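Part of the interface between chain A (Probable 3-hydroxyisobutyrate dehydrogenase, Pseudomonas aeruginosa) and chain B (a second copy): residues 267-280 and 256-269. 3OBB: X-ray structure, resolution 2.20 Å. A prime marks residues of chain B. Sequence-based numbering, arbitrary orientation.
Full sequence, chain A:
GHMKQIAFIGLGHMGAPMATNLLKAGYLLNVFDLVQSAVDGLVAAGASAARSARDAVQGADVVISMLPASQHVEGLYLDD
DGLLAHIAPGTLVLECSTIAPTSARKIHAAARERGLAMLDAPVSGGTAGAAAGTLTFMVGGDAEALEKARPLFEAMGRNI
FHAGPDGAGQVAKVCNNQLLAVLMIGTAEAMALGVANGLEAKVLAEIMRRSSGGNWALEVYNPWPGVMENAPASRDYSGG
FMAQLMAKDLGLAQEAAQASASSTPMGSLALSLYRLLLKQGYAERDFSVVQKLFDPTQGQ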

ATOM      1  N   GLY A 267      -2.545   3.526   7.317  1.00 30.39           N
ATOM      2  CA  GLY A 267      -3.953   3.982   7.465  1.00 29.90           C
ATOM      3  C   GLY A 267      -4.663   4.103   6.109  1.00 30.90           C
ATOM      4  O   GLY A 267      -5.705   3.497   5.933  1.00 30.80           O
ATOM      5  N   SER A 268      -4.099   4.871   5.160  1.00 30.33           N
ATOM      6  CA  SER A 268      -4.619   4.952   3.770  1.00 31.67           C
ATOM      7  C   SER A 268      -4.869   3.589   3.115  1.00 30.68           C
ATOM      8  O   SER A 268      -5.913   3.386   2.489  1.00 30.89           O
ATOM      9  CB  SER A 268      -3.661   5.745   2.853  1.00 31.91           C
ATOM     10  OG  SER A 268      -3.408   7.003   3.433  1.00 35.76           O
ATOM     11  N   LEU A 269      -3.901   2.684   3.212  1.00 29.48           N
ATOM     12  CA  LEU A 269      -4.112   1.326   2.718  1.00 29.25           C
ATOM     13  C   LEU A 269      -5.249   0.671   3.496  1.00 28.14           C
ATOM     14  O   LEU A 269      -6.114   0.040   2.900  1.00 28.83           O
ATOM     15  CB  LEU A 269      -2.857   0.472   2.822  1.00 29.10           C
ATOM     16  CG  LEU A 269      -2.548  -0.618   1.789  1.00 31.19           C
ATOM     17  CD1 LEU A 269      -1.696  -1.713   2.433  1.00 25.99           C
ATOM     18  CD2 LEU A 269      -3.716  -1.214   0.960  1.00 29.06           C
ATOM     19  N   ALA A 270      -5.285   0.838   4.815  1.00 27.55           N
ATOM     20  CA  ALA A 270      -6.385   0.241   5.606  1.00 27.38           C
ATOM     21  C   ALA A 270      -7.717   0.717   5.031  1.00 28.41           C
ATOM     22  O   ALA A 270      -8.632  -0.075   4.829  1.00 28.61           O
ATOM     23  CB  ALA A 270      -6.264   0.582   7.106  1.00 26.21           C
ATOM     24  N   LEU A 271      -7.799   2.016   4.738  1.00 28.92           N
ATOM     25  CA  LEU A 271      -9.010   2.595   4.184  1.00 29.80           C
ATOM     26  C   LEU A 271      -9.388   2.005   2.822  1.00 29.71           C
ATOM     27  O   LEU A 271     -10.541   1.659   2.603  1.00 29.95           O
ATOM     28  CB  LEU A 271      -8.912   4.123   4.123  1.00 29.59           C
ATOM     29  CG  LEU A 271     -10.080   4.918   3.506  1.00 31.29           C
ATOM     30  CD1 LEU A 271     -11.440   4.659   4.186  1.00 26.25           C
ATOM     31  CD2 LEU A 271      -9.766   6.418   3.500  1.00 30.74           C
ATOM     32  N   SER A 272      -8.413   1.824   1.943  1.00 29.96           N
ATOM     33  CA  SER A 272      -8.665   1.156   0.669  1.00 30.48           C
ATOM     34  C   SER A 272      -9.262  -0.239   0.827  1.00 29.54           C
ATOM     35  O   SER A 272     -10.144  -0.607   0.085  1.00 30.40           O
ATOM     36  CB  SER A 272      -7.375   1.106  -0.148  1.00 31.79           C
ATOM     37  OG  SER A 272      -6.975   2.456  -0.449  1.00 33.91           O
ATOM     38  N   LEU A 273      -8.783  -0.986   1.809  1.00 28.72           N
ATOM     39  CA  LEU A 273      -9.237  -2.354   2.097  1.00 29.26           C
ATOM     40  C   LEU A 273     -10.647  -2.364   2.707  1.00 28.86           C
ATOM     41  O   LEU A 273     -11.502  -3.198   2.337  1.00 28.87           O
ATOM     42  CB  LEU A 273      -8.221  -3.081   2.989  1.00 27.35           C
ATOM     43  CG  LEU A 273      -6.830  -3.300   2.329  1.00 31.53           C
ATOM     44  CD1 LEU A 273      -5.873  -3.957   3.306  1.00 28.21           C
ATOM     45  CD2 LEU A 273      -6.854  -4.149   0.960  1.00 30.72           C
ATOM     46  N   TYR A 274     -10.905  -1.398   3.594  1.00 28.52           N
ATOM     47  CA  TYR A 274     -12.270  -1.206   4.107  1.00 28.33           C
ATOM     48  C   TYR A 274     -13.232  -0.866   2.991  1.00 29.29           C
ATOM     49  O   TYR A 274     -14.357  -1.362   2.973  1.00 29.44           O
ATOM     50  CB  TYR A 274     -12.326  -0.245   5.302  1.00 28.30           C
ATOM     51  CG  TYR A 274     -12.043  -1.030   6.550  1.00 29.33           C
ATOM     52  CD1 TYR A 274     -13.021  -1.881   7.083  1.00 29.94           C
ATOM     53  CD2 TYR A 274     -10.770  -1.021   7.147  1.00 28.30           C
ATOM     54  CE1 TYR A 274     -12.770  -2.669   8.199  1.00 28.13           C
ATOM     55  CE2 TYR A 274     -10.504  -1.819   8.269  1.00 28.36           C
ATOM     56  CZ  TYR A 274     -11.503  -2.641   8.777  1.00 29.58           C
ATOM     57  OH  TYR A 274     -11.251  -3.443   9.857  1.00 28.93           O
ATOM     58  N   ARG A 275     -12.787  -0.074   2.019  1.00 29.73           N
ATOM     59  CA  ARG A 275     -13.696   0.270   0.934  1.00 31.79           C
ATOM     60  C   ARG A 275     -14.036  -0.941   0.060  1.00 31.74           C
ATOM     61  O   ARG A 275     -15.150  -1.034  -0.454  1.00 32.47           O
ATOM     62  CB  ARG A 275     -13.186   1.472   0.123  1.00 32.25           C
ATOM     63  CG  ARG A 275     -13.193   2.728   1.004  1.00 34.31           C
ATOM     64  CD  ARG A 275     -13.660   3.967   0.307  1.00 34.35           C
ATOM     65  NE  ARG A 275     -13.586   5.143   1.180  1.00 33.54           N
ATOM     66  CZ  ARG A 275     -12.872   6.239   0.933  1.00 33.78           C
ATOM     67  NH1 ARG A 275     -12.152   6.343  -0.172  1.00 34.51           N
ATOM     68  NH2 ARG A 275     -12.880   7.244   1.801  1.00 34.68           N
ATOM     69  N   LEU A 276     -13.067  -1.853  -0.083  1.00 31.68           N
ATOM     70  CA  LEU A 276     -13.252  -3.144  -0.764  1.00 32.47           C
ATOM     71  C   LEU A 276     -14.306  -3.964  -0.036  1.00 32.07           C
ATOM     72  O   LEU A 276     -15.148  -4.562  -0.649  1.00 32.15           O
ATOM     73  CB  LEU A 276     -11.929  -3.913  -0.753  1.00 32.60           C
ATOM     74  CG  LEU A 276     -11.056  -3.992  -2.019  1.00 36.24           C
ATOM     75  CD1 LEU A 276     -11.132  -2.784  -2.982  1.00 36.02           C
ATOM     76  CD2 LEU A 276      -9.599  -4.438  -1.736  1.00 32.10           C
ATOM     77  N   LEU A 277     -14.265  -3.958   1.288  1.00 31.31           N
ATOM     78  CA  LEU A 277     -15.271  -4.653   2.089  1.00 31.98           C
ATOM     79  C   LEU A 277     -16.656  -4.095   1.827  1.00 32.87           C
ATOM     80  O   LEU A 277     -17.624  -4.855   1.794  1.00 33.64           O
ATOM     81  CB  LEU A 277     -14.945  -4.570   3.590  1.00 30.73           C
ATOM     82  CG  LEU A 277     -13.773  -5.457   4.018  1.00 32.64           C
ATOM     83  CD1 LEU A 277     -13.443  -5.170   5.469  1.00 34.34           C
ATOM     84  CD2 LEU A 277     -14.107  -6.951   3.775  1.00 31.85           C
ATOM     85  N   LEU A 278     -16.737  -2.782   1.622  1.00 32.88           N
ATOM     86  CA  LEU A 278     -18.008  -2.121   1.347  1.00 34.89           C
ATOM     87  C   LEU A 278     -18.568  -2.543  -0.006  1.00 35.77           C
ATOM     88  O   LEU A 278     -19.766  -2.863  -0.095  1.00 34.98           O
ATOM     89  CB  LEU A 278     -17.908  -0.596   1.460  1.00 34.63           C
ATOM     90  CG  LEU A 278     -17.317   0.042   2.747  1.00 36.68           C
ATOM     91  CD1 LEU A 278     -17.459   1.579   2.718  1.00 39.24           C
ATOM     92  CD2 LEU A 278     -17.851  -0.496   4.076  1.00 33.17           C
ATOM     93  N   LYS A 279     -17.706  -2.576  -1.040  1.00 35.75           N
ATOM     94  CA  LYS A 279     -18.142  -3.044  -2.351  1.00 37.74           C
ATOM     95  C   LYS A 279     -18.730  -4.448  -2.205  1.00 37.89           C
ATOM     96  O   LYS A 279     -19.684  -4.780  -2.891  1.00 39.53           O
ATOM     97  CB  LYS A 279     -17.017  -3.063  -3.422  1.00 37.92           C
ATOM     98  CG  LYS A 279     -16.091  -1.790  -3.618  1.00 42.53           C
ATOM     99  CD  LYS A 279     -16.777  -0.395  -3.508  1.00 47.92           C
ATOM    100  CE  LYS A 279     -17.287   0.113  -4.838  1.00 50.23           C
ATOM    101  NZ  LYS A 279     -18.589   0.847  -4.652  1.00 54.40           N
ATOM    102  N   GLN A 280     -18.157  -5.256  -1.308  1.00 36.76           N
ATOM    103  CA  GLN A 280     -18.586  -6.636  -1.095  1.00 38.42           C
ATOM    104  C   GLN A 280     -19.884  -6.820  -0.284  1.00 38.37           C
ATOM    105  O   GLN A 280     -20.388  -7.927  -0.185  1.00 39.83           O
ATOM    106  CB  GLN A 280     -17.455  -7.479  -0.473  1.00 37.31           C
ATOM    107  CG  GLN A 280     -16.339  -7.835  -1.458  1.00 37.84           C
ATOM    108  CD  GLN A 280     -15.040  -8.351  -0.772  1.00 38.54           C
ATOM    109  OE1 GLN A 280     -13.956  -8.306  -1.364  1.00 41.28           O
ATOM    110  NE2 GLN A 280     -15.147  -8.789   0.478  1.00 38.19           N
TER
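Chain B 256-269: AAQASASSTPMGSL

How does chain B lie on chain A? Residues 267-279 of chain A form one helix, and chain B meets it with a helix-loop-helix turn. The helix 256-260′ runs roughly along the chain A helix, at 29° and with axes 12.0 Å apart. Ala261′, with positive phi, breaks that helix; Ser262′ and Ser263′ then continue in extended conformation, and Thr264′ stands right before the next helix. From Pro265′ the chain runs back nearly antiparallel to the chain A helix, at 164° and with a closest axial approach of 9.0 Å. The backbones come nearest at Ser272 and Ser263′, whose CA atoms are 4.9 Å apart, and the two copies of Ser268 also face each other, Ser268 CB lying 4.0 Å from Ser268′ CB.

What satisfies the polar groups of the loop? Ser263′, chi1 t, points toward the chain A helix, and its OG donates a hydrogen bond to Ser272 O at 2.8 Å. That carbonyl already accepts the helical bond from Leu276 N at 3.2 Å, so it serves two donors. Beside it, Leu276 CD1 packs 3.1 Å from Ser263′ OG. The neighbouring carbonyl, Ser262′ O, accepts from Arg275 NH1 at 3.2 Å, with an N-H...O angle of 155°.

How is the rest of Arg275 accommodated? Its side chain reaches along the loop to the end of the first chain B helix, and it has the largest covered area of any residue here. Ser262′ O sits at the guanidinium edge, where an N-H can point at it, whereas Ala257′ O and Gln258′ CA lie over one face. Arg275 NH2 comes within 3.4 Å of Gln258′ CA, and the aliphatic part packs as well, with Arg275 CB 3.7 Å from Ser263′ CB. Further along, Lys279 CD rests 3.6 Å from Ala261′ O.

What do the waters contribute where the serines gather? Water 1 accepts from Thr264′ N at 2.8 Å and is hydrogen-bonded to Ser272 OG at 2.7 Å, so the amide at the start of the second helix is satisfied through solvent. Ser272 OG also lies 3.3 Å from Pro265′ CA; the proline nitrogen nearby has no hydrogen to offer. Water 3 donates to Ser268′ OG at 2.7 Å and to Ser268 O at 3.0 Å, while Ser268′ OG itself donates to Thr264′ O at 2.7 Å. Water 2 bridges the other way, donating to Ser268′ O at 3.0 Å and to Ser268 OG at 2.7 Å.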

ATOM      1  N   ALA B 256     -13.031  12.770  -3.868  1.00 35.56           N
ATOM      2  CA  ALA B 256     -13.958  12.162  -4.827  1.00 35.78           C
ATOM      3  C   ALA B 256     -14.190  10.705  -4.474  1.00 35.38           C
ATOM      4  O   ALA B 256     -15.292  10.236  -4.586  1.00 37.24           O
ATOM      5  CB  ALA B 256     -13.457  12.304  -6.262  1.00 33.49           C
ATOM      6  N   ALA B 257     -13.157  10.011  -4.018  1.00 34.89           N
ATOM      7  CA  ALA B 257     -13.284   8.609  -3.632  1.00 34.77           C
ATOM      8  C   ALA B 257     -14.161   8.470  -2.380  1.00 35.63           C
ATOM      9  O   ALA B 257     -15.008   7.579  -2.318  1.00 35.49           O
ATOM     10  CB  ALA B 257     -11.920   7.988  -3.414  1.00 33.07           C
ATOM     11  N   GLN B 258     -14.004   9.375  -1.407  1.00 36.86           N
ATOM     12  CA  GLN B 258     -14.812   9.290  -0.182  1.00 37.96           C
ATOM     13  C   GLN B 258     -16.280   9.504  -0.555  1.00 39.52           C
ATOM     14  O   GLN B 258     -17.186   8.836  -0.014  1.00 39.47           O
ATOM     15  CB  GLN B 258     -14.344  10.306   0.864  1.00 39.14           C
ATOM     16  CG  GLN B 258     -15.104  10.294   2.222  1.00 40.62           C
ATOM     17  CD  GLN B 258     -16.446  11.014   2.155  1.00 49.29           C
ATOM     18  OE1 GLN B 258     -16.674  11.855   1.268  1.00 52.46           O
ATOM     19  NE2 GLN B 258     -17.344  10.710   3.106  1.00 52.53           N
ATOM     20  N   ALA B 259     -16.496  10.417  -1.510  1.00 39.38           N
ATOM     21  CA  ALA B 259     -17.846  10.818  -1.908  1.00 41.16           C
ATOM     22  C   ALA B 259     -18.599   9.676  -2.577  1.00 41.28           C
ATOM     23  O   ALA B 259     -19.807   9.615  -2.485  1.00 41.56           O
ATOM     24  CB  ALA B 259     -17.800  12.069  -2.831  1.00 40.62           C
ATOM     25  N   SER B 260     -17.867   8.772  -3.234  1.00 40.66           N
ATOM     26  CA  SER B 260     -18.476   7.649  -3.941  1.00 41.48           C
ATOM     27  C   SER B 260     -18.139   6.289  -3.323  1.00 41.83           C
ATOM     28  O   SER B 260     -18.533   5.260  -3.851  1.00 42.40           O
ATOM     29  CB  SER B 260     -18.026   7.664  -5.385  1.00 41.06           C
ATOM     30  OG  SER B 260     -16.618   7.553  -5.444  1.00 39.58           O
ATOM     31  N   ALA B 261     -17.410   6.290  -2.204  1.00 42.02           N
ATOM     32  CA  ALA B 261     -16.974   5.050  -1.540  1.00 41.61           C
ATOM     33  C   ALA B 261     -16.142   4.191  -2.489  1.00 40.93           C
ATOM     34  O   ALA B 261     -16.189   2.964  -2.429  1.00 42.19           O
ATOM     35  CB  ALA B 261     -18.166   4.269  -0.976  1.00 42.13           C
ATOM     36  N   SER B 262     -15.371   4.837  -3.359  1.00 39.13           N
ATOM     37  CA  SER B 262     -14.500   4.129  -4.271  1.00 37.92           C
ATOM     38  C   SER B 262     -13.179   3.771  -3.558  1.00 36.55           C
ATOM     39  O   SER B 262     -12.608   4.591  -2.849  1.00 36.96           O
ATOM     40  CB  SER B 262     -14.224   4.982  -5.517  1.00 37.37           C
ATOM     41  OG  SER B 262     -15.433   5.358  -6.155  1.00 39.35           O
ATOM     42  N   SER B 263     -12.708   2.549  -3.760  1.00 35.14           N
ATOM     43  CA  SER B 263     -11.417   2.113  -3.249  1.00 33.91           C
ATOM     44  C   SER B 263     -10.303   2.511  -4.232  1.00 33.19           C
ATOM     45  O   SER B 263     -10.342   2.167  -5.431  1.00 31.65           O
ATOM     46  CB  SER B 263     -11.425   0.596  -3.042  1.00 33.47           C
ATOM     47  OG  SER B 263     -10.172   0.141  -2.571  1.00 33.00           O
ATOM     48  N   THR B 264      -9.314   3.239  -3.715  1.00 32.62           N
ATOM     49  CA  THR B 264      -8.167   3.687  -4.525  1.00 32.54           C
ATOM     50  C   THR B 264      -6.805   3.285  -3.915  1.00 32.26           C
ATOM     51  O   THR B 264      -6.000   4.155  -3.515  1.00 31.72           O
ATOM     52  CB  THR B 264      -8.207   5.191  -4.723  1.00 31.55           C
ATOM     53  OG1 THR B 264      -8.332   5.821  -3.432  1.00 33.39           O
ATOM     54  CG2 THR B 264      -9.369   5.546  -5.598  1.00 32.98           C
ATOM     55  N   PRO B 265      -6.530   1.959  -3.861  1.00 33.05           N
ATOM     56  CA  PRO B 265      -5.311   1.537  -3.170  1.00 32.34           C
ATOM     57  C   PRO B 265      -4.030   2.039  -3.811  1.00 31.21           C
ATOM     58  O   PRO B 265      -3.083   2.376  -3.098  1.00 30.49           O
ATOM     59  CB  PRO B 265      -5.390   0.007  -3.178  1.00 32.99           C
ATOM     60  CG  PRO B 265      -6.376  -0.349  -4.249  1.00 34.08           C
ATOM     61  CD  PRO B 265      -7.314   0.811  -4.377  1.00 33.07           C
HETATM   62  N   MSE B 266      -3.994   2.131  -5.130  1.00 30.84           N
HETATM   63  CA  MSE B 266      -2.761   2.598  -5.768  1.00 31.47           C
HETATM   64  C   MSE B 266      -2.629   4.095  -5.605  1.00 30.66           C
HETATM   65  O   MSE B 266      -1.586   4.554  -5.166  1.00 30.85           O
HETATM   66  CB  MSE B 266      -2.665   2.177  -7.253  1.00 31.60           C
HETATM   67  CG  MSE B 266      -3.150   0.778  -7.513  1.00 36.24           C
HETATM   68 SE   MSE B 266      -2.012  -0.621  -6.688  0.80 48.29          SE
HETATM   69  CE  MSE B 266      -0.399   0.182  -7.252  1.00 33.86           C
ATOM     70  N   GLY B 267      -3.681   4.845  -5.952  1.00 30.39           N
ATOM     71  CA  GLY B 267      -3.711   6.322  -5.784  1.00 29.90           C
ATOM     72  C   GLY B 267      -3.405   6.743  -4.341  1.00 30.90           C
ATOM     73  O   GLY B 267      -2.495   7.526  -4.136  1.00 30.80           O
ATOM     74  N   SER B 268      -4.152   6.221  -3.352  1.00 30.33           N
ATOM     75  CA  SER B 268      -3.858   6.445  -1.912  1.00 31.67           C
ATOM     76  C   SER B 268      -2.399   6.183  -1.522  1.00 30.68           C
ATOM     77  O   SER B 268      -1.799   6.982  -0.798  1.00 30.89           O
ATOM     78  CB  SER B 268      -4.750   5.564  -1.009  1.00 31.91           C
ATOM     79  OG  SER B 268      -6.100   5.781  -1.349  1.00 35.76           O
ATOM     80  N   LEU B 269      -1.851   5.050  -1.952  1.00 29.48           N
ATOM     81  CA  LEU B 269      -0.434   4.786  -1.722  1.00 29.25           C
ATOM     82  C   LEU B 269       0.404   5.843  -2.434  1.00 28.14           C
ATOM     83  O   LEU B 269       1.349   6.367  -1.855  1.00 28.83           O
ATOM     84  CB  LEU B 269      -0.021   3.399  -2.190  1.00 29.10           C
ATOM     85  CG  LEU B 269       1.070   2.605  -1.466  1.00 31.19           C
ATOM     86  CD1 LEU B 269       1.748   1.644  -2.444  1.00 25.99           C
ATOM     87  CD2 LEU B 269       2.109   3.374  -0.607  1.00 29.06           C
TER
HETATM   88  O   HOH W   1      -9.157   3.953  -0.984  1.00 31.10           O
HETATM   89  O   HOH W   2      -2.975   8.730   1.385  1.00 38.78           O
HETATM   90  O   HOH W   3      -7.542   5.409   0.920  1.00 38.78           O